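Anti-sigma-factor antagonist (stas) domain protein (Moorella thermoacetica, PDB 3ZXN) probably acts as RsbS, a STAS-domain component of the bacterial stressosome, which has been adapted in some bacteria to control secondary messenger signaling. Local coordinates at residues V47-A52 with L105-G110; P77-G82 with L111-N116. The protein carries 1 engineered substitution. All blocks are in the same frame, centred on the assembly; numbering follows the deposited sequence.

The two contacts illustrate how a single C-terminal helix is laid over a sheet. Interaction 1 joins strand 45-49 to the start of helix 107-118, and interaction 2 joins the neighbouring parallel strand 78-81 to the next turns of the same helix. Their centres lie about 8 Å apart. Along the chain the segments alternate, both strand pieces coming before both helix pieces. The fold brings these distant pieces together on one face of the mixed STAS sheet. The contacts also meet directly: Asp49 OD2 lies 2.8 Å from Thr81 OG1, a probable hydrogen bond, and Ile50 N lies 2.9 Å from Thr81 O, another probable one, linking the two strand segments.

Interaction 1 (V47-A52 with L105-G110); sequences VIDISA and LNLQKG
Leu107, in the first turn of the C-terminal helix of the STAS fold, lays one methyl group over two residues of strand 45-49. The apolar part of the contact centres on its CD2, which lies 3.6 Å from Val47 CG1 and 3.5 Å from Asp49 CB. Val47 CG1 reaches it because it stands anti to its own backbone N (chi1 -173°). Beside this methyl, Gly110 offers only backbone, and Val47 CG2 approaches its C at 4.2 Å.

The polar part is held by Asp49, which makes no direct hydrogen bond to segment 105-110. Its OD1 accepts twice: from Ser51 N, closing an Asx turn, above the carboxylate plane, and from Ser51 OG on the syn lone pair at 2.7 Å. OD2, whose second partner is Thr81, receives a water at 2.7 Å that also donates, at a longer 3.3 Å, to Leu105 O. An alanine in place of Asp49 would probably leave Ser51 N and OG without OD1, Thr81 OG1 without OD2, and the water bridge broken. At the N-cap of the helix, Asn106 OD1 accepts from Lys109 N at 2.9 Å, the N-H pointing almost straight at the oxygen (175°).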
ATOM      1  N   VAL A  47       3.314   4.282   1.941  1.00 23.33           N
ATOM      2  CA  VAL A  47       3.819   3.581   0.756  0.71 22.86           C
ATOM      3  C   VAL A  47       3.752   2.086   0.998  1.00 21.10           C
ATOM      4  O   VAL A  47       4.265   1.593   2.005  1.00 24.52           O
ATOM      5  CB  VAL A  47       5.307   3.917   0.451  0.71 24.30           C
ATOM      6  CG1 VAL A  47       5.714   3.298  -0.897  0.71 19.74           C
ATOM      7  CG2 VAL A  47       5.541   5.415   0.468  0.71 27.32           C
ATOM      8  N   ILE A  48       3.113   1.357   0.087  1.00 22.61           N
ATOM      9  CA  ILE A  48       3.059  -0.090   0.225  1.00 19.64           C
ATOM     10  C   ILE A  48       3.599  -0.747  -1.037  1.00 21.71           C
ATOM     11  O   ILE A  48       3.109  -0.477  -2.125  1.00 22.03           O
ATOM     12  CB  ILE A  48       1.625  -0.609   0.444  1.00 20.52           C
ATOM     13  CG1 ILE A  48       1.042  -0.057   1.750  1.00 22.73           C
ATOM     14  CG2 ILE A  48       1.647  -2.133   0.448  1.00 23.86           C
ATOM     15  CD1 ILE A  48      -0.434  -0.560   2.023  1.00 23.02           C
ATOM     16  N   ASP A  49       4.596  -1.614  -0.881  1.00 25.03           N
ATOM     17  CA  ASP A  49       5.213  -2.274  -2.031  1.00 26.81           C
ATOM     18  C   ASP A  49       4.790  -3.732  -2.095  1.00 23.63           C
ATOM     19  O   ASP A  49       4.853  -4.446  -1.098  1.00 25.67           O
ATOM     20  CB  ASP A  49       6.746  -2.183  -1.982  1.00 23.67           C
ATOM     21  CG  ASP A  49       7.404  -2.810  -3.203  1.00 25.75           C
ATOM     22  OD1 ASP A  49       7.560  -4.050  -3.230  1.00 26.96           O
ATOM     23  OD2 ASP A  49       7.759  -2.058  -4.131  1.00 26.82           O
ATOM     24  N   ILE A  50       4.401  -4.174  -3.283  1.00 20.59           N
ATOM     25  CA  ILE A  50       3.978  -5.560  -3.470  1.00 22.69           C
ATOM     26  C   ILE A  50       4.813  -6.351  -4.475  1.00 28.52           C
ATOM     27  O   ILE A  50       4.362  -7.380  -4.971  1.00 27.49           O
ATOM     28  CB  ILE A  50       2.478  -5.623  -3.875  1.00 24.86           C
ATOM     29  CG1 ILE A  50       2.232  -4.832  -5.173  1.00 23.68           C
ATOM     30  CG2 ILE A  50       1.639  -5.063  -2.754  1.00 27.55           C
ATOM     31  CD1 ILE A  50       0.833  -5.071  -5.820  1.00 26.40           C
ATOM     32  N   SER A  51       6.036  -5.890  -4.751  1.00 27.68           N
ATOM     33  CA  SER A  51       6.882  -6.525  -5.769  1.00 28.23           C
ATOM     34  C   SER A  51       7.173  -8.000  -5.484  1.00 31.34           C
ATOM     35  O   SER A  51       7.401  -8.791  -6.404  1.00 28.77           O
ATOM     36  CB  SER A  51       8.194  -5.753  -5.955  1.00 22.71           C
ATOM     37  OG  SER A  51       8.947  -5.727  -4.765  1.00 26.75           O
ATOM     38  N   ALA A  52       7.158  -8.367  -4.206  1.00 29.13           N
ATOM     39  CA  ALA A  52       7.438  -9.744  -3.791  1.00 34.68           C
ATOM     40  C   ALA A  52       6.387 -10.780  -4.236  1.00 39.52           C
ATOM     41  O   ALA A  52       6.702 -11.971  -4.365  1.00 34.48           O
ATOM     42  CB  ALA A  52       7.643  -9.803  -2.286  1.00 34.89           C
ATOM     43  N   LEU A 105       7.261   2.843  -9.144  1.00 23.06           N
ATOM     44  CA  LEU A 105       7.983   1.646  -9.547  1.00 24.32           C
ATOM     45  C   LEU A 105       8.520   0.873  -8.346  1.00 24.09           C
ATOM     46  O   LEU A 105       8.541  -0.345  -8.339  1.00 25.68           O
ATOM     47  CB  LEU A 105       9.164   2.034 -10.472  1.00 24.92           C
ATOM     48  CG  LEU A 105      10.003   0.858 -10.977  1.00 29.87           C
ATOM     49  CD1 LEU A 105       9.119  -0.128 -11.741  1.00 24.35           C
ATOM     50  CD2 LEU A 105      11.205   1.347 -11.844  1.00 25.42           C
ATOM     51  N   ASN A 106       8.974   1.605  -7.338  1.00 27.09           N
ATOM     52  CA  ASN A 106       9.611   1.007  -6.181  1.00 27.67           C
ATOM     53  C   ASN A 106       9.471   1.945  -4.997  1.00 26.38           C
ATOM     54  O   ASN A 106       8.862   3.010  -5.110  1.00 24.33           O
ATOM     55  CB  ASN A 106      11.090   0.732  -6.470  1.00 28.66           C
ATOM     56  CG  ASN A 106      11.836   1.971  -6.889  1.00 26.17           C
ATOM     57  OD1 ASN A 106      11.710   3.024  -6.271  1.00 28.32           O
ATOM     58  ND2 ASN A 106      12.601   1.861  -7.966  1.00 29.83           N
ATOM     59  N   LEU A 107      10.055   1.560  -3.871  1.00 25.68           N
ATOM     60  CA  LEU A 107       9.914   2.344  -2.649  0.59 27.10           C
ATOM     61  C   LEU A 107      10.525   3.735  -2.762  1.00 27.26           C
ATOM     62  O   LEU A 107       9.992   4.694  -2.195  1.00 26.04           O
ATOM     63  CB  LEU A 107      10.500   1.613  -1.436  0.59 26.18           C
ATOM     64  CG  LEU A 107       9.737   0.427  -0.850  0.59 26.48           C
ATOM     65  CD1 LEU A 107      10.338   0.085   0.508  0.59 28.97           C
ATOM     66  CD2 LEU A 107       8.245   0.737  -0.719  0.59 27.51           C
ATOM     67  N   GLN A 108      11.639   3.857  -3.485  1.00 27.65           N
ATOM     68  CA  GLN A 108      12.283   5.168  -3.603  1.00 29.08           C
ATOM     69  C   GLN A 108      11.374   6.134  -4.370  1.00 25.21           C
ATOM     70  O   GLN A 108      11.118   7.258  -3.929  1.00 24.81           O
ATOM     71  CB  GLN A 108      13.659   5.061  -4.291  1.00 23.77           C
ATOM     72  CG  GLN A 108      14.350   6.407  -4.449  1.00 27.07           C
ATOM     73  CD  GLN A 108      14.822   6.983  -3.110  1.00 30.73           C
ATOM     74  OE1 GLN A 108      15.433   6.286  -2.302  1.00 30.78           O
ATOM     75  NE2 GLN A 108      14.520   8.254  -2.871  1.00 28.43           N
ATOM     76  N   LYS A 109      10.918   5.686  -5.536  1.00 25.56           N
ATOM     77  CA  LYS A 109      10.008   6.444  -6.390  1.00 24.76           C
ATOM     78  C   LYS A 109       8.701   6.750  -5.642  1.00 24.30           C
ATOM     79  O   LYS A 109       8.105   7.815  -5.813  1.00 25.59           O
ATOM     80  CB  LYS A 109       9.677   5.616  -7.638  1.00 23.03           C
ATOM     81  CG  LYS A 109      10.906   5.262  -8.476  1.00 34.93           C
ATOM     82  CD  LYS A 109      11.063   6.215  -9.596  1.00 32.13           C
ATOM     83  CE  LYS A 109      12.108   5.702 -10.592  1.00 37.06           C
ATOM     84  NZ  LYS A 109      12.075   6.516 -11.820  1.00 30.16           N
ATOM     85  N   GLY A 110       8.269   5.797  -4.829  1.00 23.30           N
ATOM     86  CA  GLY A 110       7.055   5.953  -4.031  1.00 25.79           C
ATOM     87  C   GLY A 110       7.218   7.080  -3.033  1.00 26.15           C
ATOM     88  O   GLY A 110       6.427   8.021  -3.005  1.00 26.96           O
TER
HETATM   89  O   HOH W   1       9.523  -2.517  -6.097  1.00 26.70           O

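Interaction 2 (P77-G82 with L111-N116); sequences PFVLTG and LDKLKN
Leu114 reaches from the helix to Val79 of strand 78-81 and to Pro77 just before it. Both of its methyl branches meet Pro77: CD2 touches Pro77 CB, 3.8 Å away, whereas CD1 lies 3.8 Å from the Pro77 carbonyl O. CD1 and the branch point are also set against Val79, with Leu114 CG 3.9 Å and Leu114 CD1 4.0 Å from Val79 CG1. The Leu114 and Val79 side chains cross at a slant. Val79 offers CG1 from the crowded position between its backbone N and carbonyl carbon (chi1 62°).

These side chains fill the seam between helix and sheet in the alpha/beta STAS fold: the helix segment runs nearly antiparallel to the strand, at 157°, with their axes 8.7 Å apart. Tyr13 of strand 13-17 also touches Leu114, while Val47 and Ala104 of the strands flanking 78-81 touch Val79.

The other Val79 methyl meets a charged residue only through its hydrocarbon chain, Lys113 CD lying 4.1 Å from Val79 CG2. Lys113 touches Ala102 of strand 102-104 as well. Within the helix, Asp112 O accepts from both Asn116 N and Asn116 ND2, with Asn116 ND2 lying 3.1 Å from Asp112 O and above the carbonyl plane.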
ATOM      1  N   PRO A  77      -2.068  10.635   2.047  1.00 27.91           N
ATOM      2  CA  PRO A  77      -1.531  10.263   0.734  1.00 25.16           C
ATOM      3  C   PRO A  77      -1.051   8.810   0.698  1.00 22.77           C
ATOM      4  O   PRO A  77      -0.388   8.364   1.623  1.00 26.69           O
ATOM      5  CB  PRO A  77      -0.331  11.223   0.571  1.00 29.16           C
ATOM      6  CG  PRO A  77      -0.754  12.452   1.321  1.00 32.05           C
ATOM      7  CD  PRO A  77      -1.540  11.930   2.517  1.00 26.60           C
ATOM      8  N   PHE A  78      -1.351   8.099  -0.385  1.00 23.16           N
ATOM      9  CA  PHE A  78      -1.073   6.673  -0.461  1.00 22.01           C
ATOM     10  C   PHE A  78      -0.525   6.326  -1.838  1.00 25.02           C
ATOM     11  O   PHE A  78      -1.115   6.710  -2.835  1.00 26.79           O
ATOM     12  CB  PHE A  78      -2.383   5.889  -0.209  1.00 22.08           C
ATOM     13  CG  PHE A  78      -2.283   4.413  -0.479  1.00 25.33           C
ATOM     14  CD1 PHE A  78      -1.302   3.642   0.120  1.00 29.54           C
ATOM     15  CD2 PHE A  78      -3.202   3.780  -1.301  1.00 29.14           C
ATOM     16  CE1 PHE A  78      -1.222   2.267  -0.123  1.00 27.55           C
ATOM     17  CE2 PHE A  78      -3.130   2.409  -1.529  1.00 34.48           C
ATOM     18  CZ  PHE A  78      -2.137   1.657  -0.945  1.00 27.78           C
ATOM     19  N   VAL A  79       0.604   5.617  -1.886  1.00 24.53           N
ATOM     20  CA  VAL A  79       1.145   5.140  -3.153  0.67 24.40           C
ATOM     21  C   VAL A  79       1.425   3.635  -3.083  1.00 23.85           C
ATOM     22  O   VAL A  79       1.955   3.131  -2.095  1.00 23.09           O
ATOM     23  CB  VAL A  79       2.406   5.957  -3.603  0.67 26.42           C
ATOM     24  CG1 VAL A  79       3.524   5.822  -2.600  0.67 23.81           C
ATOM     25  CG2 VAL A  79       2.867   5.547  -5.008  0.67 25.79           C
ATOM     26  N   LEU A  80       1.022   2.924  -4.137  1.00 21.32           N
ATOM     27  CA  LEU A  80       1.222   1.485  -4.247  1.00 22.31           C
ATOM     28  C   LEU A  80       2.359   1.274  -5.241  1.00 24.24           C
ATOM     29  O   LEU A  80       2.356   1.895  -6.301  1.00 24.95           O
ATOM     30  CB  LEU A  80      -0.050   0.811  -4.781  1.00 23.13           C
ATOM     31  CG  LEU A  80      -0.057  -0.716  -4.873  1.00 23.78           C
ATOM     32  CD1 LEU A  80      -0.006  -1.344  -3.475  1.00 26.50           C
ATOM     33  CD2 LEU A  80      -1.280  -1.219  -5.650  1.00 22.68           C
ATOM     34  N   THR A  81       3.329   0.432  -4.883  1.00 20.76           N
ATOM     35  CA  THR A  81       4.550   0.295  -5.679  1.00 24.67           C
ATOM     36  C   THR A  81       4.907  -1.163  -5.979  1.00 25.24           C
ATOM     37  O   THR A  81       4.443  -2.082  -5.294  1.00 22.49           O
ATOM     38  CB  THR A  81       5.786   1.004  -4.998  1.00 24.15           C
ATOM     39  OG1 THR A  81       6.193   0.288  -3.830  1.00 21.58           O
ATOM     40  CG2 THR A  81       5.468   2.447  -4.606  1.00 21.08           C
ATOM     41  N   GLY A  82       5.738  -1.359  -7.010  1.00 27.03           N
ATOM     42  CA  GLY A  82       6.237  -2.679  -7.381  1.00 22.04           C
ATOM     43  C   GLY A  82       5.195  -3.551  -8.071  1.00 29.12           C
ATOM     44  O   GLY A  82       5.026  -4.712  -7.716  1.00 28.90           O
ATOM     45  N   LEU A 111       8.267   6.994  -2.221  1.00 23.38           N
ATOM     46  CA  LEU A 111       8.583   8.076  -1.295  1.00 27.19           C
ATOM     47  C   LEU A 111       8.736   9.434  -1.992  1.00 30.50           C
ATOM     48  O   LEU A 111       8.183  10.432  -1.534  1.00 30.12           O
ATOM     49  CB  LEU A 111       9.835   7.748  -0.489  1.00 30.35           C
ATOM     50  CG  LEU A 111       9.627   6.682   0.578  1.00 27.39           C
ATOM     51  CD1 LEU A 111      10.989   6.156   1.078  1.00 27.86           C
ATOM     52  CD2 LEU A 111       8.762   7.243   1.720  1.00 23.44           C
ATOM     53  N   ASP A 112       9.465   9.473  -3.107  1.00 27.07           N
ATOM     54  CA  ASP A 112       9.655  10.743  -3.817  1.00 32.22           C
ATOM     55  C   ASP A 112       8.321  11.312  -4.328  1.00 34.40           C
ATOM     56  O   ASP A 112       8.076  12.519  -4.267  1.00 29.09           O
ATOM     57  CB  ASP A 112      10.669  10.597  -4.962  1.00 28.65           C
ATOM     58  CG  ASP A 112      12.104  10.413  -4.451  1.00 30.92           C
ATOM     59  OD1 ASP A 112      12.399  10.836  -3.316  1.00 36.51           O
ATOM     60  OD2 ASP A 112      12.929   9.826  -5.168  1.00 41.73           O
ATOM     61  N   LYS A 113       7.451  10.440  -4.820  1.00 28.76           N
ATOM     62  CA  LYS A 113       6.175  10.902  -5.353  1.00 29.76           C
ATOM     63  C   LYS A 113       5.360  11.605  -4.270  1.00 35.91           C
ATOM     64  O   LYS A 113       4.791  12.668  -4.495  1.00 38.07           O
ATOM     65  CB  LYS A 113       5.387   9.729  -5.950  1.00 31.21           C
ATOM     66  CG  LYS A 113       4.072  10.124  -6.625  1.00 38.20           C
ATOM     67  CD  LYS A 113       3.404   8.899  -7.256  1.00 38.24           C
ATOM     68  CE  LYS A 113       2.194   9.266  -8.117  1.00 47.94           C
ATOM     69  NZ  LYS A 113       2.574   9.979  -9.374  1.00 49.55           N
ATOM     70  N   LEU A 114       5.319  11.011  -3.088  1.00 31.84           N
ATOM     71  CA  LEU A 114       4.549  11.579  -1.994  1.00 39.52           C
ATOM     72  C   LEU A 114       5.115  12.929  -1.565  1.00 40.76           C
ATOM     73  O   LEU A 114       4.368  13.864  -1.311  1.00 37.38           O
ATOM     74  CB  LEU A 114       4.486  10.603  -0.819  1.00 32.07           C
ATOM     75  CG  LEU A 114       3.533   9.439  -1.109  1.00 33.94           C
ATOM     76  CD1 LEU A 114       3.054   8.731   0.163  1.00 32.48           C
ATOM     77  CD2 LEU A 114       2.337   9.966  -1.882  1.00 40.77           C
ATOM     78  N   LYS A 115       6.438  13.038  -1.507  1.00 34.90           N
ATOM     79  CA  LYS A 115       7.050  14.291  -1.093  1.00 37.00           C
ATOM     80  C   LYS A 115       6.854  15.370  -2.150  1.00 49.00           C
ATOM     81  O   LYS A 115       6.689  16.545  -1.821  1.00 50.18           O
ATOM     82  CB  LYS A 115       8.534  14.105  -0.818  1.00 34.31           C
ATOM     83  CG  LYS A 115       8.856  13.198   0.348  1.00 31.75           C
ATOM     84  CD  LYS A 115      10.328  12.828   0.296  1.00 39.98           C
ATOM     85  CE  LYS A 115      10.682  11.725   1.268  1.00 40.36           C
ATOM     86  NZ  LYS A 115      12.179  11.555   1.341  1.00 44.11           N
ATOM     87  N   ASN A 116       6.880  14.970  -3.416  1.00 48.42           N
ATOM     88  CA  ASN A 116       6.689  15.914  -4.512  1.00 53.83           C
ATOM     89  C   ASN A 116       5.279  16.502  -4.532  1.00 55.91           C
ATOM     90  O   ASN A 116       5.105  17.714  -4.670  1.00 58.65           O
ATOM     91  CB  ASN A 116       7.019  15.266  -5.863  1.00 50.86           C
ATOM     92  CG  ASN A 116       8.427  15.577  -6.331  1.00 64.58           C
ATOM     93  OD1 ASN A 116       8.700  16.675  -6.824  1.00 77.29           O
ATOM     94  ND2 ASN A 116       9.333  14.613  -6.182  1.00 60.40           N
TER